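Local coordinates for PD-1 Binding Miniprotein GR918.2 (Synthetic construct, PDB 6V67) that is a computationally designed, disulfide-rich miniprotein that binds the immune receptor PD-1, built in work towards a synthetic PD-1 agonist, at residues 4-8 and 26-30. Sequence-based numbering, arbitrary orientation.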
loop_
_atom_site.group_PDB
_atom_site.type_symbol
_atom_site.label_atom_id
_atom_site.label_comp_id
_atom_site.label_asym_id
_atom_site.label_seq_id
_atom_site.Cartn_x
_atom_site.Cartn_y
_atom_site.Cartn_z
ATOM N N PHE A 4 5.794 -5.335 4.353
ATOM C CA PHE A 4 6.098 -4.455 3.232
ATOM C C PHE A 4 4.837 -4.318 2.399
ATOM O O PHE A 4 4.197 -5.321 2.084
ATOM C CB PHE A 4 7.215 -5.084 2.388
ATOM C CG PHE A 4 7.463 -4.420 1.045
ATOM C CD1 PHE A 4 8.021 -3.161 0.956
ATOM C CD2 PHE A 4 7.205 -5.113 -0.134
ATOM C CE1 PHE A 4 8.290 -2.589 -0.288
ATOM C CE2 PHE A 4 7.460 -4.534 -1.378
ATOM C CZ PHE A 4 8.007 -3.277 -1.445
ATOM N N CYS A 5 4.464 -3.094 2.061
ATOM C CA CYS A 5 3.272 -2.883 1.266
ATOM C C CYS A 5 3.509 -1.773 0.251
ATOM O O CYS A 5 4.382 -0.910 0.413
ATOM C CB CYS A 5 2.034 -2.657 2.139
ATOM S SG CYS A 5 2.245 -1.485 3.491
ATOM N N VAL A 6 2.725 -1.836 -0.823
ATOM C CA VAL A 6 2.981 -1.082 -2.043
ATOM C C VAL A 6 1.671 -0.535 -2.586
ATOM O O VAL A 6 0.652 -1.231 -2.598
ATOM C CB VAL A 6 3.607 -2.010 -3.111
ATOM C CG1 VAL A 6 3.919 -1.265 -4.393
ATOM C CG2 VAL A 6 4.852 -2.696 -2.614
ATOM N N CYS A 7 1.725 0.688 -3.111
ATOM C CA CYS A 7 0.605 1.345 -3.785
ATOM C C CYS A 7 1.185 2.080 -4.994
ATOM O O CYS A 7 1.789 3.144 -4.832
ATOM C CB CYS A 7 -0.084 2.321 -2.837
ATOM S SG CYS A 7 -1.531 3.187 -3.501
ATOM N N ILE A 8 1.003 1.521 -6.190
ATOM C CA ILE A 8 1.565 2.074 -7.424
ATOM C C ILE A 8 0.447 2.737 -8.202
ATOM O O ILE A 8 -0.536 2.081 -8.555
ATOM C CB ILE A 8 2.205 0.982 -8.295
ATOM C CG1 ILE A 8 3.261 0.182 -7.539
ATOM C CG2 ILE A 8 2.759 1.564 -9.596
ATOM C CD1 ILE A 8 4.319 0.984 -6.922
ATOM N N PHE A 26 -2.414 1.284 5.146
ATOM C CA PHE A 26 -1.831 1.786 3.909
ATOM C C PHE A 26 -2.644 1.343 2.704
ATOM O O PHE A 26 -2.932 2.146 1.806
ATOM C CB PHE A 26 -0.395 1.279 3.830
ATOM C CG PHE A 26 0.383 1.727 2.627
ATOM C CD1 PHE A 26 1.044 2.930 2.578
ATOM C CD2 PHE A 26 0.524 0.856 1.569
ATOM C CE1 PHE A 26 1.803 3.255 1.443
ATOM C CE2 PHE A 26 1.232 1.164 0.463
ATOM C CZ PHE A 26 1.887 2.344 0.394
ATOM N N LEU A 27 -3.022 0.067 2.662
ATOM C CA LEU A 27 -3.800 -0.402 1.525
ATOM C C LEU A 27 -5.219 0.137 1.534
ATOM O O LEU A 27 -5.775 0.386 0.468
ATOM C CB LEU A 27 -3.761 -1.922 1.436
ATOM C CG LEU A 27 -2.466 -2.453 0.812
ATOM C CD1 LEU A 27 -2.809 -3.808 0.239
ATOM C CD2 LEU A 27 -1.808 -1.606 -0.283
ATOM N N THR A 28 -5.823 0.325 2.704
ATOM C CA THR A 28 -7.150 0.938 2.741
ATOM C C THR A 28 -7.097 2.354 2.187
ATOM O O THR A 28 -7.957 2.760 1.394
ATOM C CB THR A 28 -7.686 0.939 4.172
ATOM O OG1 THR A 28 -7.782 -0.410 4.627
ATOM C CG2 THR A 28 -9.072 1.579 4.253
ATOM N N GLU A 29 -6.093 3.125 2.610
ATOM C CA GLU A 29 -5.918 4.477 2.092
ATOM C C GLU A 29 -5.635 4.451 0.601
ATOM O O GLU A 29 -6.165 5.272 -0.152
ATOM C CB GLU A 29 -4.767 5.169 2.815
ATOM C CG GLU A 29 -5.034 5.473 4.259
ATOM N N CYS A 30 -4.797 3.513 0.161
ATOM C CA CYS A 30 -4.505 3.376 -1.258
ATOM C C CYS A 30 -5.787 3.176 -2.046
ATOM O O CYS A 30 -5.998 3.816 -3.080
ATOM C CB CYS A 30 -3.529 2.218 -1.452
ATOM S SG CYS A 30 -3.055 1.871 -3.148
#
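Phe26 overlaps the peptide between Val6 and Cys7, on the central sheet strand, with the edge of its ring: its CE2 lies 3.5 Å from Val6 C and 3.6 Å from Cys7 N, both near the ring plane. Cys5 SG approaches obliquely, 4.2 Å from the ring centroid, in a sulfur-aromatic contact, and is itself bonded to Cys23, about one turn before Phe26 on helix 20-33. Leu27 starts out sideways, yet its CD2 reaches within 3.4 Å of Val6 O, while its side chain also touches Ile41 on the edge strand 38-42.

Beyond the ring, Cys7 SG and Cys30 SG join at 2.0 Å with a chi3 of 84°, close to the relaxed right angle of a disulfide. The axes of segments 4-8 and 26-30 run nearly parallel, 9° apart, and approach to 8.6 Å, so Cys5 and Cys7, both pointing toward the helix, find partners seven residues apart along it. Here helix 20-33 packs on a three-stranded antiparallel sheet, and two disulfides join it to the central strand. With no hydrogen bond crossing between them, these segments are held by a covalent disulfide and van der Waals packing, consistent with cross-links supplementing the small hydrophobic interior of a 43-residue chain.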